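Local coordinates for xyloglucanase (Paenibacillus pabuli, PDB 2JEQ), which probably hydrolyses the beta-1,4-linked glucan backbone of xyloglucan, as a family 5 glycoside hydrolase with a TIM-barrel fold, at residues W46-Q51 with I86-S91; E53-G58 with S91-I96; N129-G134 with S179-F184; S335-R340 with Q383-N388. All blocks are in the same frame, centred on the assembly; numbering follows the deposited sequence. Where two conformers were deposited one is given.

In the fold
Interactions 1, 2 and 3 form one cluster around the sugar-binding cleft of the eight-stranded barrel, whereas interaction 4 lies out at the periphery. Interaction 1 joins the first two strands, and Ser91 carries it straight into interaction 2; their centres are 14 Å apart. Interaction 3, its centre 12 Å from that of each of the other two, is tied to them by polar links: Val90 O lies 2.9 Å from His131 N, and Asp133 OD2 lies 2.6 Å from Leu93 N. Asn50, His131 and Asn181 bind glucose units directly. Interaction 4 pairs two helices, its centre about 21 Å from that of interaction 1, and touches none of the others.

Interaction 1. Residues W46-Q51 with I86-S91; sequences WNLGNQ and IRIPVS. With BGC (beta-D-glucopyranose), chain B.
Trp46 and Asn47 run parallel to Ile86 and Arg87 as neighbouring barrel strands, joined by hydrogen bonds from Arg87 N to Trp46 O and from Leu48 N to Arg87 O, both 2.8 Å. Side chains then alternate between the two faces of the sheet. On one, Trp46 and Ile86 point the same way, and the six-membered half of the indole brings CE3 obliquely to 3.9 Å from Ile86 CD1. A beta-branched residue suits this place, because Ile86 CG2 meets the same indole carbon at 4.0 Å. On the other, the extended Arg87 chain passes beside Asn47, and its NH1 donates to Asn47 OD1 at 2.8 Å with an angle of 162° at the hydrogen. The acceptor lies at the guanidinium edge, while the amide plane is turned 80° against it. Asparagine suits the place because it offers both an acceptor and a donor: ND2 bonds Gly322 O. Salt bridges from Arg87 to Glu178 and Glu323 probably balance its buried charge. Farther on the strands part, and a water donates to both Leu48 O and Pro89 O. Asn50 ND2 reaches O3 of a bound glucose at 3.0 Å. On the outer side Trp46 and Ile86 pack on Val78 of helix 72-80, Leu48 and Ile88 pack on Val115 of helix 106-120, and strand 125-129 continues the sheet beyond 86-88.

Interaction 2. Residues E53-G58 with S91-I96; sequences EAAVNG and SYLNNI
Ser91 turns its hydroxyl onto the backbone of Glu53, and OG donates to Glu53 O at 2.8 Å, in the plane of that carbonyl and on a lone pair. The torsion sets this up: OG stands opposite the carbonyl carbon of its own residue (chi1 -75°), where it can give its proton to Glu53 O while accepting from Gly132 N. A serine fits because it is short enough to let the chains approach, its OG coming to 3.5 Å from Glu53 CB. The Glu53 carboxylate accepts from Asn50 N and Gln51 N. Farther along, Ala55 and Leu93 face one another: Ala55 CB touches the leucine branch CD1 at 3.5 Å, and alanine suits this place, since its single methyl leaves room for that branch. Leu93 and Asn94 then share one target, the carbonyl of Gly58. Leu93 CB lies 3.1 Å from Gly58 O, and Asn94 N donates to the same oxygen at 2.9 Å; the Asn94 amide lies alongside, ND2 3.5 Å from Gly58 CA. A beta carbon on Gly58 would collide with that amide, and the backbone angles there also call for glycine. Asp133 receives Tyr92 N and Leu93 N, pinning the 91-96 loop from another side, while Ala55 also touches a bound galactose. With Asn57 and Gly58 at its corner, the first segment turns through a type I' beta turn, the tight Asn-Gly hairpin that links strands 55-56 and 59-60, docked here onto the loop that follows the second barrel strand.

Interaction 3. Residues N129-G134 with S179-F184; sequences NIHGDG and SMNEVF. With BGC (beta-D-glucopyranose), chain C.
Asn181 lies against the imidazole of His131, its amide stacked on one face of the ring with the two planes only 16° apart. ND2 sits toward the rim, 3.1 Å from His131 CE1, and donates to O2 of a bound glucose at 3.1 Å. Arg87 NH2 bonds Asn181 OD1, which fixes which end of the amide faces the sugar. CG of His131 is anti to the backbone N (chi1 -159°), and this swings the ring edge toward the same glucose, where NE2 and O3 share a hydrogen bond of 2.9 Å. Replacing His131 by an alanine is likely to leave the O3 hydroxyl without its partner and one face of the Asn181 amide without its stacking ring. One water accepts from Asn181 N and lies 2.9 Å from Ile130 O; another sits between Gly134 O and Glu182 O. Glycine fits at 134 because a beta carbon would press on Val183 CG2. No direct hydrogen bond crosses the two segments, and two adjacent sugar hydroxyls are read by one ring and one amide. Glu182, next to Asn181 and bonded to Tyr135 OH, probably corresponds to the acid/base glutamate of family 5 enzymes.

Interaction 4. Residues S335-R340 with Q383-N388; sequences SNNVYR and QQNIIN
Arg340 crosses over Ile386 where the first turns of two nearly parallel helices meet, their axes 9.3 Å apart and inclined at 23°. Its CB starts 3.9 Å from Ile386 CD1. The chain then bends twice, the second time at chi3 -68°, and this folds the guanidinium back over that same methyl. NE reaches Asn337, one turn earlier, and donates to OD1 at 2.9 Å. CZ lies 3.7 Å from Ile386 CD1, the methyl sitting against one face of the guanidinium, over its centre. NH1 donates to the same Asn337 OD1 at 2.8 Å, which makes a side-on grip by two nitrogens on one oxygen. At this edge Gln383 NE2 also approaches, its amide plane turned 72° from the guanidinium; a water accepts from Gln383 NE2 and from Asn337 ND2. NH2, the remaining tip, bonds Ser326 O. Arginine suits the spot because its flat face is apolar enough to rest on isoleucine while its edge stays polar. A leucine in its place would probably leave Asn337 OD1 without both donors and its amide freer to turn. Gln383 stands at the N-cap of helix 384-393 just after strand 380-381. Along that helix Ile386 goes on to pack against Ala344 of helix 336-353, and Asn336 and Tyr339 of the latter helix rest on Phe271 of helix 269-272.

Interaction 1. Residues W46-Q51 with I86-S91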
# COMPACT_ATOMS: atom_id res chain seq x y z
N TRP A 46 2.53 8.57 3.13
CA TRP A 46 1.68 8.35 4.30
C TRP A 46 0.38 7.65 3.87
O TRP A 46 -0.23 8.03 2.90
CB TRP A 46 1.41 9.70 4.95
CG TRP A 46 0.62 9.67 6.21
CD1 TRP A 46 1.08 9.43 7.48
CD2 TRP A 46 -0.78 9.91 6.32
NE1 TRP A 46 0.05 9.50 8.38
CE2 TRP A 46 -1.11 9.81 7.71
CE3 TRP A 46 -1.79 10.23 5.40
CZ2 TRP A 46 -2.41 10.00 8.19
CZ3 TRP A 46 -3.09 10.42 5.88
CH2 TRP A 46 -3.39 10.29 7.26
N ASN A 47 -0.02 6.59 4.58
CA ASN A 47 -1.30 5.92 4.29
C ASN A 47 -2.47 6.54 5.02
O ASN A 47 -2.41 6.75 6.24
CB ASN A 47 -1.24 4.45 4.66
CG ASN A 47 -0.69 3.58 3.55
OD1 ASN A 47 -1.43 3.11 2.66
ND2 ASN A 47 0.62 3.31 3.62
N LEU A 48 -3.56 6.78 4.29
CA LEU A 48 -4.82 7.24 4.87
C LEU A 48 -5.58 5.99 5.31
O LEU A 48 -6.62 5.63 4.75
CB LEU A 48 -5.61 8.09 3.86
CG LEU A 48 -6.94 8.74 4.25
CD1 LEU A 48 -6.76 9.73 5.42
CD2 LEU A 48 -7.68 9.42 3.05
N GLY A 49 -5.02 5.29 6.29
CA GLY A 49 -5.48 3.93 6.62
C GLY A 49 -6.69 3.95 7.50
O GLY A 49 -6.93 4.93 8.23
N ASN A 50 -7.43 2.82 7.51
CA ASN A 50 -8.77 2.73 8.14
C ASN A 50 -9.78 3.85 7.77
O ASN A 50 -10.51 4.41 8.63
CB ASN A 50 -8.66 2.60 9.67
CG ASN A 50 -8.18 1.23 10.11
OD1 ASN A 50 -7.80 0.39 9.29
ND2 ASN A 50 -8.19 1.01 11.42
N GLN A 51 -9.88 4.14 6.47
CA GLN A 51 -10.91 5.09 5.99
C GLN A 51 -11.69 4.49 4.83
O GLN A 51 -12.61 3.71 5.02
CB GLN A 51 -10.32 6.47 5.66
CG GLN A 51 -9.52 7.13 6.82
CD GLN A 51 -10.33 8.11 7.70
OE1 GLN A 51 -9.74 8.97 8.37
NE2 GLN A 51 -11.67 8.00 7.70
N ILE A 86 0.52 10.43 -0.75
CA ILE A 86 -0.47 9.83 0.13
C ILE A 86 -0.95 8.54 -0.51
O ILE A 86 -1.29 8.51 -1.70
CB ILE A 86 -1.68 10.76 0.43
CG1 ILE A 86 -1.26 12.18 0.88
CG2 ILE A 86 -2.62 10.10 1.46
CD1 ILE A 86 -0.73 12.34 2.29
N ARG A 87 -1.01 7.47 0.27
CA ARG A 87 -1.65 6.28 -0.26
C ARG A 87 -3.04 6.16 0.35
O ARG A 87 -3.21 6.38 1.57
CB ARG A 87 -0.82 5.04 0.01
CG ARG A 87 -1.40 3.80 -0.62
CD ARG A 87 -0.42 2.67 -0.36
NE ARG A 87 -0.87 1.34 -0.76
CZ ARG A 87 -1.31 0.40 0.06
NH1 ARG A 87 -1.50 0.64 1.37
NH2 ARG A 87 -1.61 -0.80 -0.43
N ILE A 88 -3.99 5.83 -0.52
CA ILE A 88 -5.41 5.81 -0.19
C ILE A 88 -5.96 4.41 -0.46
O ILE A 88 -6.36 4.10 -1.58
CB ILE A 88 -6.24 6.84 -1.02
CG1 ILE A 88 -5.76 8.27 -0.74
CG2 ILE A 88 -7.76 6.68 -0.69
CD1 ILE A 88 -6.45 9.37 -1.57
N PRO A 89 -5.97 3.57 0.58
CA PRO A 89 -6.67 2.30 0.50
C PRO A 89 -8.16 2.54 0.21
O PRO A 89 -8.77 3.36 0.89
CB PRO A 89 -6.47 1.71 1.92
CG PRO A 89 -5.19 2.35 2.39
CD PRO A 89 -5.30 3.75 1.88
N VAL A 90 -8.71 1.86 -0.79
CA VAL A 90 -10.16 1.92 -1.07
C VAL A 90 -10.71 0.52 -1.25
O VAL A 90 -10.20 -0.27 -2.08
CB VAL A 90 -10.50 2.67 -2.41
CG1 VAL A 90 -11.93 3.00 -2.49
CG2 VAL A 90 -9.64 3.95 -2.62
N SER A 91 -11.83 0.25 -0.57
CA SER A 91 -12.59 -0.99 -0.74
C SER A 91 -13.86 -0.77 -1.55
O SER A 91 -14.52 0.28 -1.46
CB SER A 91 -12.99 -1.55 0.63
OG SER A 91 -11.85 -2.13 1.24
C2 BGC B . -5.47 -1.93 10.59
C3 BGC B . -6.42 -2.41 11.66
C4 BGC B . -7.71 -2.94 11.02
C5 BGC B . -7.32 -4.01 9.98
C6 BGC B . -8.53 -4.65 9.31
C1 BGC B . -5.21 -3.06 9.60
O2 BGC B . -4.29 -1.49 11.20
O3 BGC B . -6.59 -1.28 12.49
O4 BGC B . -8.45 -3.61 12.02
O5 BGC B . -6.42 -3.47 9.02
O6 BGC B . -8.20 -6.01 9.07
O HOH W 1 -8.46 5.37 2.63

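Interaction 2. Residues E53-G58 with S91-I96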
# COMPACT_ATOMS: atom_id res chain seq x y z
N GLU A 53 -11.08 2.12 2.92
CA GLU A 53 -11.09 0.64 2.88
C GLU A 53 -11.92 -0.01 3.97
O GLU A 53 -12.28 -1.19 3.87
CB GLU A 53 -9.67 0.04 2.85
CG GLU A 53 -8.99 -0.18 4.19
CD GLU A 53 -8.53 1.10 4.88
OE1 GLU A 53 -9.00 2.23 4.56
OE2 GLU A 53 -7.64 0.97 5.76
N ALA A 54 -12.29 0.78 4.96
CA ALA A 54 -13.06 0.31 6.09
C ALA A 54 -14.44 -0.14 5.61
O ALA A 54 -15.07 0.50 4.77
CB ALA A 54 -13.15 1.40 7.14
N ALA A 55 -14.88 -1.29 6.09
CA ALA A 55 -16.16 -1.83 5.68
C ALA A 55 -16.73 -2.69 6.78
O ALA A 55 -15.98 -3.45 7.43
CB ALA A 55 -16.02 -2.67 4.41
N VAL A 56 -18.05 -2.62 6.93
CA VAL A 56 -18.78 -3.52 7.82
C VAL A 56 -19.96 -4.19 7.13
O VAL A 56 -20.73 -3.55 6.41
CB VAL A 56 -19.22 -2.86 9.16
CG1 VAL A 56 -18.00 -2.69 10.09
CG2 VAL A 56 -19.94 -1.53 8.91
N ASN A 57 -20.02 -5.50 7.34
CA ASN A 57 -20.99 -6.37 6.69
C ASN A 57 -20.90 -6.31 5.17
O ASN A 57 -21.89 -6.50 4.49
CB ASN A 57 -22.41 -6.05 7.16
CG ASN A 57 -22.70 -6.56 8.57
OD1 ASN A 57 -23.52 -5.99 9.28
ND2 ASN A 57 -22.03 -7.66 8.97
N GLY A 58 -19.70 -6.02 4.67
CA GLY A 58 -19.44 -5.96 3.24
C GLY A 58 -19.62 -4.61 2.57
O GLY A 58 -19.42 -4.49 1.37
N SER A 91 -11.83 0.25 -0.57
CA SER A 91 -12.59 -0.99 -0.74
C SER A 91 -13.86 -0.77 -1.55
O SER A 91 -14.52 0.28 -1.46
CB SER A 91 -12.99 -1.55 0.63
OG SER A 91 -11.85 -2.13 1.24
N TYR A 92 -14.21 -1.78 -2.33
CA TYR A 92 -15.40 -1.71 -3.15
C TYR A 92 -16.52 -2.63 -2.66
O TYR A 92 -17.59 -2.15 -2.29
CB TYR A 92 -15.01 -1.90 -4.61
CG TYR A 92 -14.20 -0.69 -5.09
CD1 TYR A 92 -14.85 0.38 -5.69
CD2 TYR A 92 -12.82 -0.57 -4.85
CE1 TYR A 92 -14.13 1.55 -6.11
CE2 TYR A 92 -12.09 0.61 -5.30
CZ TYR A 92 -12.80 1.64 -5.93
OH TYR A 92 -12.18 2.81 -6.38
N LEU A 93 -16.26 -3.93 -2.65
CA LEU A 93 -17.13 -4.91 -1.98
C LEU A 93 -18.60 -4.81 -2.41
O LEU A 93 -18.89 -4.97 -3.61
CB LEU A 93 -16.95 -4.83 -0.44
CG LEU A 93 -15.50 -4.96 0.08
CD1 LEU A 93 -15.33 -4.60 1.57
CD2 LEU A 93 -14.92 -6.33 -0.19
N ASN A 94 -19.52 -4.56 -1.49
CA ASN A 94 -20.93 -4.55 -1.87
C ASN A 94 -21.41 -3.30 -2.59
O ASN A 94 -22.52 -3.28 -3.13
CB ASN A 94 -21.83 -4.92 -0.71
CG ASN A 94 -21.69 -6.40 -0.31
OD1 ASN A 94 -21.27 -7.24 -1.12
ND2 ASN A 94 -22.04 -6.70 0.94
N ASN A 95 -20.55 -2.30 -2.67
CA ASN A 95 -20.78 -1.13 -3.50
C ASN A 95 -20.66 -1.42 -5.01
O ASN A 95 -20.93 -0.56 -5.85
CB ASN A 95 -19.85 0.02 -3.07
CG ASN A 95 -20.35 0.73 -1.83
OD1 ASN A 95 -19.77 1.72 -1.38
ND2 ASN A 95 -21.46 0.24 -1.28
N ILE A 96 -20.28 -2.66 -5.32
CA ILE A 96 -20.26 -3.17 -6.69
C ILE A 96 -21.59 -3.87 -6.98
O ILE A 96 -21.96 -4.85 -6.30
CB ILE A 96 -19.10 -4.17 -6.94
CG1 ILE A 96 -17.77 -3.53 -6.62
CG2 ILE A 96 -19.08 -4.63 -8.40
CD1 ILE A 96 -16.68 -4.55 -6.54

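Interaction 3. Residues N129-G134 with S179-F184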
# COMPACT_ATOMS: atom_id res chain seq x y z
N ASN A 129 -5.99 2.15 -4.64
CA ASN A 129 -5.95 0.73 -4.93
C ASN A 129 -7.31 0.05 -4.85
O ASN A 129 -8.34 0.72 -4.73
CB ASN A 129 -4.91 0.02 -4.04
CG ASN A 129 -5.33 -0.07 -2.55
OD1 ASN A 129 -4.57 -0.58 -1.71
ND2 ASN A 129 -6.52 0.38 -2.24
N ILE A 130 -7.29 -1.29 -4.92
CA ILE A 130 -8.38 -2.14 -4.45
C ILE A 130 -7.86 -2.89 -3.20
O ILE A 130 -6.91 -3.69 -3.29
CB ILE A 130 -8.93 -3.08 -5.55
CG1 ILE A 130 -9.57 -2.27 -6.69
CG2 ILE A 130 -10.04 -3.98 -5.00
CD1 ILE A 130 -10.02 -3.13 -7.90
N HIS A 131 -8.46 -2.62 -2.04
CA HIS A 131 -7.87 -3.03 -0.75
C HIS A 131 -8.58 -4.24 -0.12
O HIS A 131 -8.09 -5.36 -0.24
CB HIS A 131 -7.86 -1.84 0.23
CG HIS A 131 -6.87 -1.97 1.36
ND1 HIS A 131 -5.57 -1.51 1.25
CD2 HIS A 131 -6.98 -2.50 2.60
CE1 HIS A 131 -4.93 -1.75 2.39
NE2 HIS A 131 -5.77 -2.35 3.22
N GLY A 132 -9.72 -4.02 0.53
CA GLY A 132 -10.45 -5.10 1.26
C GLY A 132 -10.91 -6.25 0.37
O GLY A 132 -10.96 -7.39 0.82
N ASP A 133 -11.21 -5.94 -0.90
CA ASP A 133 -11.76 -6.87 -1.89
C ASP A 133 -10.92 -8.11 -2.14
O ASP A 133 -11.47 -9.17 -2.43
CB ASP A 133 -12.04 -6.17 -3.22
CG ASP A 133 -13.00 -5.02 -3.07
OD1 ASP A 133 -12.61 -4.03 -2.42
OD2 ASP A 133 -14.13 -5.09 -3.60
N GLY A 134 -9.60 -7.96 -1.98
CA GLY A 134 -8.64 -9.04 -2.26
C GLY A 134 -8.44 -10.03 -1.13
O GLY A 134 -7.74 -11.02 -1.31
N SER A 179 -2.97 -2.02 -8.40
CA SER A 179 -3.91 -3.05 -8.89
C SER A 179 -4.68 -3.76 -7.79
O SER A 179 -5.83 -4.18 -7.94
CB SER A 179 -3.11 -4.10 -9.67
OG SER A 179 -2.25 -4.81 -8.78
N MET A 180 -3.99 -3.97 -6.67
CA MET A 180 -4.59 -4.65 -5.55
C MET A 180 -3.67 -4.43 -4.37
O MET A 180 -2.64 -3.74 -4.50
CB MET A 180 -4.81 -6.14 -5.84
CG MET A 180 -3.58 -6.85 -6.38
SD MET A 180 -4.07 -8.22 -7.47
CE MET A 180 -2.52 -9.08 -7.42
N ASN A 181 -4.03 -5.00 -3.23
CA ASN A 181 -3.35 -4.70 -1.98
C ASN A 181 -2.52 -5.91 -1.60
O ASN A 181 -1.49 -6.15 -2.23
CB ASN A 181 -4.33 -4.28 -0.88
CG ASN A 181 -3.65 -4.13 0.48
OD1 ASN A 181 -2.56 -3.57 0.59
ND2 ASN A 181 -4.27 -4.69 1.52
N GLU A 182 -2.97 -6.67 -0.61
CA GLU A 182 -2.26 -7.90 -0.20
C GLU A 182 -3.03 -9.14 -0.63
O GLU A 182 -4.03 -9.54 -0.01
CB GLU A 182 -2.01 -7.91 1.31
CG GLU A 182 -1.08 -6.82 1.83
CD GLU A 182 -0.91 -6.84 3.35
OE1 GLU A 182 -1.76 -7.44 4.08
OE2 GLU A 182 0.07 -6.19 3.82
N VAL A 183 -2.55 -9.77 -1.69
CA VAL A 183 -3.34 -10.80 -2.33
C VAL A 183 -2.64 -12.15 -2.17
O VAL A 183 -1.51 -12.32 -2.61
CB VAL A 183 -3.63 -10.45 -3.84
CG1 VAL A 183 -4.29 -11.60 -4.57
CG2 VAL A 183 -4.47 -9.19 -3.95
N PHE A 184 -3.35 -13.08 -1.52
CA PHE A 184 -2.88 -14.42 -1.21
C PHE A 184 -4.04 -15.32 -0.76
O PHE A 184 -5.21 -14.91 -0.79
CB PHE A 184 -1.66 -14.40 -0.26
CG PHE A 184 -1.98 -14.27 1.22
CD1 PHE A 184 -2.81 -13.26 1.71
CD2 PHE A 184 -1.41 -15.16 2.13
CE1 PHE A 184 -3.11 -13.15 3.09
CE2 PHE A 184 -1.69 -15.07 3.52
CZ PHE A 184 -2.54 -14.06 4.00
C2 BGC C . -3.07 -4.05 5.47
C3 BGC C . -3.86 -3.11 6.37
C4 BGC C . -3.73 -3.50 7.86
C5 BGC C . -2.25 -3.73 8.22
C6 BGC C . -1.91 -4.09 9.68
C1 BGC C . -1.68 -4.10 6.07
O1 BGC C . -0.73 -4.70 5.24
O2 BGC C . -3.06 -3.58 4.14
O3 BGC C . -5.20 -3.13 5.97
O4 BGC C . -4.30 -2.49 8.66
O5 BGC C . -1.80 -4.74 7.32
O6 BGC C . -2.61 -5.24 10.11
O HOH W 2 -6.45 -6.43 -2.56
O HOH W 3 -5.92 -7.40 0.11
O HOH W 4 -5.54 -11.75 0.01

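Interaction 4. Residues S335-R340 with Q383-N388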
# COMPACT_ATOMS: atom_id res chain seq x y z
N SER A 335 9.73 2.82 26.95
CA SER A 335 10.76 3.22 25.94
C SER A 335 10.39 2.93 24.45
O SER A 335 11.16 3.25 23.54
CB SER A 335 12.11 2.60 26.28
OG SER A 335 12.10 1.20 26.00
N ASN A 336 9.20 2.37 24.23
CA ASN A 336 8.82 1.81 22.91
C ASN A 336 8.87 2.81 21.76
O ASN A 336 9.34 2.45 20.67
CB ASN A 336 7.46 1.13 22.97
CG ASN A 336 7.00 0.62 21.59
OD1 ASN A 336 6.01 1.10 21.04
ND2 ASN A 336 7.73 -0.35 21.04
N ASN A 337 8.46 4.04 22.02
CA ASN A 337 8.48 5.08 20.96
C ASN A 337 9.87 5.42 20.46
O ASN A 337 10.03 5.83 19.34
CB ASN A 337 7.69 6.35 21.34
CG ASN A 337 6.20 6.19 21.10
OD1 ASN A 337 5.77 5.45 20.18
ND2 ASN A 337 5.41 6.85 21.92
N VAL A 338 10.87 5.18 21.29
CA VAL A 338 12.26 5.37 20.88
C VAL A 338 12.55 4.38 19.75
O VAL A 338 13.11 4.74 18.72
CB VAL A 338 13.24 5.16 22.06
CG1 VAL A 338 14.66 5.00 21.55
CG2 VAL A 338 13.12 6.35 23.04
N TYR A 339 12.07 3.16 19.93
CA TYR A 339 12.31 2.08 19.00
C TYR A 339 11.36 2.10 17.81
O TYR A 339 11.72 1.62 16.75
CB TYR A 339 12.31 0.74 19.74
CG TYR A 339 13.43 0.73 20.74
CD1 TYR A 339 14.77 0.78 20.31
CD2 TYR A 339 13.17 0.78 22.10
CE1 TYR A 339 15.79 0.85 21.21
CE2 TYR A 339 14.20 0.85 23.01
CZ TYR A 339 15.50 0.88 22.56
OH TYR A 339 16.52 0.94 23.47
N ARG A 340 10.15 2.64 17.99
CA ARG A 340 9.27 2.87 16.84
C ARG A 340 9.91 3.92 15.89
O ARG A 340 9.94 3.72 14.70
CB ARG A 340 7.85 3.24 17.28
CG ARG A 340 7.16 2.13 18.07
CD ARG A 340 5.67 2.11 17.85
NE ARG A 340 5.06 3.29 18.43
CZ ARG A 340 3.95 3.90 17.97
NH1 ARG A 340 3.51 4.97 18.62
NH2 ARG A 340 3.30 3.46 16.91
N GLN A 383 2.68 11.84 17.15
CA GLN A 383 3.96 11.13 17.17
C GLN A 383 5.07 11.89 16.43
O GLN A 383 5.65 11.39 15.48
CB GLN A 383 3.80 9.72 16.60
CG GLN A 383 2.81 8.85 17.34
CD GLN A 383 3.23 8.50 18.77
OE1 GLN A 383 4.41 8.57 19.13
NE2 GLN A 383 2.26 8.11 19.58
N GLN A 384 5.36 13.09 16.90
CA GLN A 384 6.37 13.95 16.29
C GLN A 384 7.74 13.30 16.09
O GLN A 384 8.40 13.55 15.07
CB GLN A 384 6.45 15.29 17.04
CG GLN A 384 7.28 16.35 16.34
CD GLN A 384 6.60 16.90 15.08
OE1 GLN A 384 7.04 16.65 13.97
NE2 GLN A 384 5.49 17.63 15.28
N ASN A 385 8.17 12.47 17.05
CA ASN A 385 9.44 11.74 16.99
C ASN A 385 9.51 10.77 15.82
O ASN A 385 10.55 10.60 15.19
CB ASN A 385 9.71 10.99 18.31
CG ASN A 385 8.71 9.83 18.57
OD1 ASN A 385 7.50 9.95 18.32
ND2 ASN A 385 9.23 8.71 19.07
N ILE A 386 8.39 10.09 15.57
CA ILE A 386 8.34 9.14 14.45
C ILE A 386 8.37 9.91 13.12
O ILE A 386 9.13 9.55 12.22
CB ILE A 386 7.13 8.14 14.51
CG1 ILE A 386 7.14 7.34 15.81
CG2 ILE A 386 7.12 7.20 13.28
CD1 ILE A 386 5.91 6.36 16.00
N ILE A 387 7.57 10.98 13.01
CA ILE A 387 7.62 11.86 11.84
C ILE A 387 9.05 12.36 11.63
O ILE A 387 9.55 12.33 10.50
CB ILE A 387 6.62 13.05 11.93
CG1 ILE A 387 5.16 12.56 11.96
CG2 ILE A 387 6.77 13.95 10.75
CD1 ILE A 387 4.19 13.61 12.48
N ASN A 388 9.69 12.79 12.72
CA ASN A 388 11.09 13.24 12.69
C ASN A 388 12.05 12.18 12.20
O ASN A 388 12.98 12.49 11.47
CB ASN A 388 11.55 13.69 14.07
CG ASN A 388 10.99 15.03 14.46
OD1 ASN A 388 10.49 15.79 13.62
ND2 ASN A 388 11.07 15.34 15.75
O HOH W 5 2.44 6.63 22.15